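Local coordinates for particle-associated lyase (Acinetobacter bacteriophage AP22, PDB 4Y9V), which probably depolymerises the capsular polysaccharide of Acinetobacter baumannii as a lyase of the phage tailspike, and binds a capsular saccharide, at residues G374-G384 / L404-E415. Sequence-based numbering, arbitrary orientation.
Sequences GCVLIAEPRGG and LVHGIIEKQLHE. Unlike the reference sequence in segment 374-384: Glu380 (reference Lys). With EDO (1,2-ethanediol), chain D.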
ATOM      1  N   GLY A 374      -0.932  21.027 -15.005  1.00  4.83           N
ATOM      2  CA  GLY A 374      -0.232  19.788 -14.706  1.00  4.94           C
ATOM      3  C   GLY A 374      -0.346  19.405 -13.230  1.00  4.48           C
ATOM      4  O   GLY A 374      -0.522  20.226 -12.339  1.00  4.68           O
ATOM      5  N   CYS A 375      -0.205  18.071 -12.978  1.00  4.63           N
ATOM      6  CA  CYS A 375      -0.214  17.516 -11.642  1.00  4.40           C
ATOM      7  C   CYS A 375       1.142  17.112 -11.101  1.00  4.27           C
ATOM      8  O   CYS A 375       1.372  17.232  -9.891  1.00  4.76           O
ATOM      9  CB  CYS A 375      -1.132  16.294 -11.583  1.00  4.66           C
ATOM     10  SG  CYS A 375      -2.916  16.701 -11.637  1.00  5.44           S
ATOM     11  N   VAL A 376       2.024  16.551 -11.946  1.00  4.28           N
ATOM     12  CA  VAL A 376       3.270  15.977 -11.509  1.00  4.35           C
ATOM     13  C   VAL A 376       4.390  16.494 -12.409  1.00  4.42           C
ATOM     14  O   VAL A 376       4.262  16.404 -13.648  1.00  4.78           O
ATOM     15  CB  VAL A 376       3.232  14.420 -11.583  1.00  4.96           C
ATOM     16  CG1 VAL A 376       4.551  13.821 -11.128  1.00  6.75           C
ATOM     17  CG2 VAL A 376       2.089  13.866 -10.739  1.00  5.51           C
ATOM     18  N   LEU A 377       5.446  17.002 -11.806  1.00  4.46           N
ATOM     19  CA  LEU A 377       6.578  17.585 -12.515  1.00  4.73           C
ATOM     20  C   LEU A 377       7.854  16.805 -12.238  1.00  4.61           C
ATOM     21  O   LEU A 377       8.205  16.554 -11.081  1.00  5.45           O
ATOM     22  CB  LEU A 377       6.777  19.023 -12.055  1.00  5.27           C
ATOM     23  CG  LEU A 377       7.907  19.793 -12.778  1.00  6.18           C
ATOM     24  CD1 LEU A 377       7.584  20.023 -14.225  1.00  7.58           C
ATOM     25  CD2 LEU A 377       8.142  21.105 -12.035  1.00  7.32           C
ATOM     26  N   ILE A 378       8.561  16.461 -13.312  1.00  5.12           N
ATOM     27  CA  ILE A 378       9.896  15.866 -13.277  1.00  5.29           C
ATOM     28  C   ILE A 378      10.853  16.928 -13.843  1.00  5.64           C
ATOM     29  O   ILE A 378      10.997  17.063 -15.039  1.00  7.83           O
ATOM     30  CB  ILE A 378       9.938  14.554 -14.067  1.00  5.79           C
ATOM     31  CG1 ILE A 378       8.926  13.546 -13.628  1.00  6.42           C
ATOM     32  CG2 ILE A 378      11.347  13.971 -14.016  1.00 10.35           C
ATOM     33  CD1 ILE A 378       8.755  12.345 -14.535  1.00  8.58           C
ATOM     34  N   ALA A 379      11.443  17.735 -12.975  1.00  7.27           N
ATOM     35  CA  ALA A 379      12.250  18.876 -13.385  1.00  9.83           C
ATOM     36  C   ALA A 379      13.721  18.751 -13.064  1.00  6.37           C
ATOM     37  O   ALA A 379      14.492  19.556 -13.613  1.00  6.87           O
ATOM     38  CB  ALA A 379      11.790  20.127 -12.647  1.00 24.07           C
ATOM     39  N   GLU A 380      14.148  17.778 -12.253  1.00  5.60           N
ATOM     40  CA  GLU A 380      15.579  17.531 -12.034  1.00  5.24           C
ATOM     41  C   GLU A 380      15.861  16.027 -12.201  1.00  5.40           C
ATOM     42  O   GLU A 380      16.404  15.391 -11.293  1.00  5.79           O
ATOM     43  CB  GLU A 380      16.045  18.057 -10.668  1.00  5.34           C
ATOM     44  CG  GLU A 380      15.930  19.569 -10.543  1.00  5.86           C
ATOM     45  CD  GLU A 380      16.576  20.144  -9.277  1.00  5.63           C
ATOM     46  OE1 GLU A 380      16.438  19.541  -8.201  1.00  6.45           O
ATOM     47  OE2 GLU A 380      17.232  21.205  -9.379  1.00  7.41           O
ATOM     48  N   PRO A 381      15.483  15.415 -13.335  1.00  5.66           N
ATOM     49  CA  PRO A 381      15.641  13.977 -13.439  1.00  6.07           C
ATOM     50  C   PRO A 381      17.089  13.525 -13.577  1.00  5.66           C
ATOM     51  O   PRO A 381      17.858  14.054 -14.374  1.00  6.44           O
ATOM     52  CB  PRO A 381      14.875  13.615 -14.733  1.00  7.18           C
ATOM     53  CG  PRO A 381      14.898  14.892 -15.544  1.00  7.23           C
ATOM     54  CD  PRO A 381      14.821  15.998 -14.505  1.00  6.40           C
ATOM     55  N   ARG A 382      17.420  12.477 -12.839  1.00  6.34           N
ATOM     56  CA  ARG A 382      18.712  11.790 -12.919  1.00  6.02           C
ATOM     57  C   ARG A 382      18.613  10.463 -13.631  1.00  5.75           C
ATOM     58  O   ARG A 382      19.515  10.089 -14.409  1.00  6.48           O
ATOM     59  CB  ARG A 382      19.270  11.634 -11.503  1.00  6.34           C
ATOM     60  CG  ARG A 382      20.616  10.954 -11.433  1.00  6.69           C
ATOM     61  CD  ARG A 382      21.091  10.929  -9.981  1.00  7.24           C
ATOM     62  NE  ARG A 382      22.359  10.265  -9.786  1.00  7.39           N
ATOM     63  CZ  ARG A 382      22.515   9.023  -9.545  1.00 10.53           C
ATOM     64  NH1 ARG A 382      21.476   8.167  -9.588  1.00 17.12           N
ATOM     65  NH2 ARG A 382      23.711   8.544  -9.334  1.00 16.91           N
ATOM     66  N   GLY A 383      17.542   9.711 -13.388  1.00  6.74           N
ATOM     67  CA  GLY A 383      17.349   8.434 -14.019  1.00  8.55           C
ATOM     68  C   GLY A 383      16.665   7.472 -13.060  1.00  6.51           C
ATOM     69  O   GLY A 383      16.558   7.743 -11.865  1.00  7.94           O
ATOM     70  N   GLY A 384      16.231   6.356 -13.585  1.00  6.23           N
ATOM     71  CA  GLY A 384      15.470   5.384 -12.836  1.00  6.16           C
ATOM     72  C   GLY A 384      13.980   5.524 -13.092  1.00  5.54           C
ATOM     73  O   GLY A 384      13.556   6.136 -14.071  1.00  6.61           O
ATOM     74  N   LEU A 404      -0.417  16.171 -17.788  1.00  4.55           N
ATOM     75  CA  LEU A 404      -0.715  15.687 -16.439  1.00  4.63           C
ATOM     76  C   LEU A 404       0.589  15.382 -15.668  1.00  4.52           C
ATOM     77  O   LEU A 404       0.746  15.783 -14.507  1.00  4.65           O
ATOM     78  CB  LEU A 404      -1.594  14.442 -16.510  1.00  4.81           C
ATOM     79  CG  LEU A 404      -2.086  13.953 -15.134  1.00  5.28           C
ATOM     80  CD1 LEU A 404      -3.215  14.797 -14.648  1.00  6.76           C
ATOM     81  CD2 LEU A 404      -2.504  12.469 -15.229  1.00  5.81           C
ATOM     82  N   VAL A 405       1.455  14.641 -16.333  1.00  4.43           N
ATOM     83  CA  VAL A 405       2.774  14.237 -15.857  1.00  4.52           C
ATOM     84  C   VAL A 405       3.751  14.746 -16.919  1.00  4.55           C
ATOM     85  O   VAL A 405       3.629  14.381 -18.074  1.00  5.33           O
ATOM     86  CB  VAL A 405       2.854  12.704 -15.751  1.00  5.20           C
ATOM     87  CG1 VAL A 405       4.231  12.299 -15.241  1.00  6.01           C
ATOM     88  CG2 VAL A 405       1.728  12.141 -14.890  1.00  5.71           C
ATOM     89  N   HIS A 406       4.692  15.618 -16.505  1.00  4.58           N
ATOM     90  CA  HIS A 406       5.519  16.290 -17.478  1.00  4.52           C
ATOM     91  C   HIS A 406       6.963  16.314 -16.982  1.00  4.66           C
ATOM     92  O   HIS A 406       7.203  16.662 -15.830  1.00  5.68           O
ATOM     93  CB  HIS A 406       5.012  17.730 -17.717  1.00  5.14           C
ATOM     94  CG  HIS A 406       5.371  18.309 -19.035  1.00  5.45           C
ATOM     95  ND1 HIS A 406       4.393  18.605 -19.952  1.00  6.01           N
ATOM     96  CD2 HIS A 406       6.578  18.622 -19.584  1.00  6.84           C
ATOM     97  CE1 HIS A 406       5.007  19.083 -21.007  1.00  6.76           C
ATOM     98  NE2 HIS A 406       6.318  19.129 -20.824  1.00  7.15           N
ATOM     99  N   GLY A 407       7.863  15.947 -17.869  1.00  5.30           N
ATOM    100  CA  GLY A 407       9.284  16.008 -17.560  1.00  5.78           C
ATOM    101  C   GLY A 407      10.034  16.802 -18.600  1.00  5.07           C
ATOM    102  O   GLY A 407       9.729  16.728 -19.792  1.00  5.71           O
ATOM    103  N   ILE A 408      11.035  17.540 -18.131  1.00  5.58           N
ATOM    104  CA  ILE A 408      11.930  18.300 -18.991  1.00  5.89           C
ATOM    105  C   ILE A 408      13.353  17.878 -18.654  1.00  5.51           C
ATOM    106  O   ILE A 408      13.813  17.973 -17.542  1.00  7.53           O
ATOM    107  CB  ILE A 408      11.800  19.817 -18.763  1.00  7.93           C
ATOM    108  CG1 ILE A 408      10.357  20.289 -18.940  1.00  9.36           C
ATOM    109  CG2 ILE A 408      12.801  20.541 -19.640  1.00 11.00           C
ATOM    110  CD1 ILE A 408       9.814  20.230 -20.335  1.00  9.86           C
ATOM    111  N   ILE A 409      14.042  17.361 -19.694  1.00  5.73           N
ATOM    112  CA  ILE A 409      15.415  16.888 -19.543  1.00  5.73           C
ATOM    113  C   ILE A 409      16.343  17.995 -19.986  1.00  5.54           C
ATOM    114  O   ILE A 409      16.488  18.277 -21.186  1.00  6.60           O
ATOM    115  CB  ILE A 409      15.630  15.593 -20.340  1.00  6.26           C
ATOM    116  CG1 ILE A 409      14.698  14.491 -19.821  1.00  7.71           C
ATOM    117  CG2 ILE A 409      17.071  15.156 -20.257  1.00  6.88           C
ATOM    118  CD1 ILE A 409      14.657  13.250 -20.696  1.00  8.86           C
ATOM    119  N   GLU A 410      17.008  18.664 -19.043  0.53  6.21           N
ATOM    120  CA  GLU A 410      17.911  19.752 -19.373  0.53  6.64           C
ATOM    121  C   GLU A 410      19.382  19.389 -19.239  0.53  6.13           C
ATOM    122  O   GLU A 410      20.263  20.167 -19.605  0.53  7.96           O
ATOM    123  CB  GLU A 410      17.677  20.951 -18.470  0.53 10.13           C
ATOM    124  CG  GLU A 410      16.347  21.558 -18.379  0.53 12.83           C
ATOM    125  CD  GLU A 410      16.075  22.541 -17.220  0.53 12.86           C
ATOM    126  OE1 GLU A 410      16.836  22.577 -16.201  0.53 20.29           O
ATOM    127  OE2 GLU A 410      15.019  23.161 -17.396  0.53 18.75           O
ATOM    128  N   LYS A 411      19.659  18.196 -18.709  1.00  6.79           N
ATOM    129  CA  LYS A 411      21.009  17.701 -18.480  1.00  6.71           C
ATOM    130  C   LYS A 411      21.049  16.240 -18.883  1.00  6.59           C
ATOM    131  O   LYS A 411      20.028  15.557 -18.821  1.00  6.92           O
ATOM    132  CB  LYS A 411      21.389  17.830 -16.996  1.00  7.24           C
ATOM    133  CG  LYS A 411      21.359  19.208 -16.443  1.00  8.36           C
ATOM    134  CD  LYS A 411      22.384  20.134 -16.978  1.00 10.65           C
ATOM    135  CE  LYS A 411      22.382  21.463 -16.259  1.00 14.59           C
ATOM    136  NZ  LYS A 411      23.426  22.397 -16.774  1.00 24.14           N
ATOM    137  N   GLN A 412      22.212  15.732 -19.199  1.00  6.91           N
ATOM    138  CA  GLN A 412      22.348  14.313 -19.421  1.00  7.03           C
ATOM    139  C   GLN A 412      21.834  13.562 -18.207  1.00  6.74           C
ATOM    140  O   GLN A 412      22.146  13.884 -17.057  1.00  7.17           O
ATOM    141  CB  GLN A 412      23.798  13.935 -19.704  1.00  7.32           C
ATOM    142  CG  GLN A 412      24.354  14.471 -21.008  1.00  8.03           C
ATOM    143  CD  GLN A 412      23.794  13.772 -22.232  1.00  7.67           C
ATOM    144  OE1 GLN A 412      23.173  12.701 -22.167  1.00  8.38           O
ATOM    145  NE2 GLN A 412      24.033  14.380 -23.370  1.00  8.88           N
ATOM    146  N   LEU A 413      21.083  12.511 -18.478  1.00  7.55           N
ATOM    147  CA  LEU A 413      20.683  11.522 -17.473  1.00  6.96           C
ATOM    148  C   LEU A 413      21.874  10.651 -17.085  1.00  7.24           C
ATOM    149  O   LEU A 413      22.705  10.310 -17.953  1.00  8.70           O
ATOM    150  CB  LEU A 413      19.598  10.622 -18.024  1.00  7.10           C
ATOM    151  CG  LEU A 413      18.270  11.304 -18.345  1.00  7.03           C
ATOM    152  CD1 LEU A 413      17.434  10.370 -19.201  1.00  7.68           C
ATOM    153  CD2 LEU A 413      17.520  11.639 -17.073  1.00  7.36           C
ATOM    154  N   HIS A 414      21.928  10.222 -15.816  1.00  7.37           N
ATOM    155  CA  HIS A 414      22.862   9.204 -15.363  1.00  7.88           C
ATOM    156  C   HIS A 414      22.433   7.801 -15.741  1.00  8.54           C
ATOM    157  O   HIS A 414      23.283   6.926 -15.934  1.00 10.82           O
ATOM    158  CB  HIS A 414      23.051   9.304 -13.857  1.00 10.10           C
ATOM    159  CG  HIS A 414      23.963  10.344 -13.330  1.00 12.59           C
ATOM    160  ND1 HIS A 414      24.967  10.069 -12.490  1.00 16.72           N
ATOM    161  CD2 HIS A 414      23.921  11.651 -13.521  1.00 16.29           C
ATOM    162  CE1 HIS A 414      25.570  11.226 -12.234  1.00 18.74           C
ATOM    163  NE2 HIS A 414      24.965  12.232 -12.828  1.00 15.68           N
ATOM    164  N   GLU A 415      21.130   7.573 -15.820  0.63  7.67           N
ATOM    165  CA  GLU A 415      20.588   6.248 -16.139  0.63  8.42           C
ATOM    166  C   GLU A 415      19.319   6.476 -16.963  0.63  6.49           C
ATOM    167  O   GLU A 415      18.709   7.547 -16.941  0.63  7.34           O
ATOM    168  CB  GLU A 415      20.301   5.445 -14.867  0.63 12.78           C
ATOM    169  CG  GLU A 415      21.428   5.022 -13.950  0.63 16.73           C
ATOM    170  CD  GLU A 415      22.417   4.055 -14.548  0.63 22.12           C
ATOM    171  OE1 GLU A 415      22.270   3.519 -15.669  0.63 25.19           O
ATOM    172  OE2 GLU A 415      23.378   3.760 -13.827  0.63 29.74           O
TER
HETATM  173  C1  EDO D 802      18.010   8.273  -9.080  1.00  8.47           C
HETATM  174  O1  EDO D 802      18.693   8.618 -10.212  1.00  9.63           O
HETATM  175  C2  EDO D 802      17.930   6.798  -8.858  1.00  8.61           C
HETATM  176  O2  EDO D 802      19.195   6.287  -8.484  1.00 11.29           O
HETATM  177  O   HOH W   1      13.586  20.343 -15.996  0.44  9.57           O
HETATM  178  O   HOH W   2      15.521  22.158 -13.489  0.54  9.72           O
HETATM  179  O   HOH W   3      18.072  15.274 -16.886  1.00  7.50           O
HETATM  180  O   HOH W   4      20.910  13.712 -14.551  0.70  9.56           O
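Ile378 fills the hollow left by Gly407, which has no side chain. Ile378 CB sits 3.8 Å from Gly407 CA, and the two backbones draw close here. The Gly407 CA-H also points at Ile378 O. Val376 and Val405 lie on the same face as Ile378, and this face packs inward on Phe386, Val419 and Leu388. On the other face, with CG anti to the backbone N (chi1 -177°), Leu377 brings CD1 across to 3.7 Å from His406 O. Strands 376-378 and 405-409 run parallel, as neighbouring rungs of the right-handed beta-helix of the pectin lyase-like fold. Ile378 N bonds almost straight to His406 O (170° at the hydrogen). At the start, Leu404 O accepts from both Cys375 N and Val376 N. Nearby, Leu404 CD1 meets Cys375 SG at 3.6 Å. Beyond Ile378 the two segments move apart, and they close again at Arg382. Waters bridge Ala379 O to Ile408 O, and Pro381 O to the carbonyls of Lys411 and Gln412. Leu413 CD2 packs against Pro381, 4.0 Å from Pro381 CB and close to the carbonyls of Pro381 and Arg382. The extended Arg382 chain then lays its guanidinium on the His414 ring, with centres 4.5 Å apart and planes at 29°. Arg382 NE bonds to Tyr162 O, while NH1 holds the ethanediol O1 at 2.9 Å. Arg382 O takes His414 N at 2.8 Å and, weakly, Glu415 N.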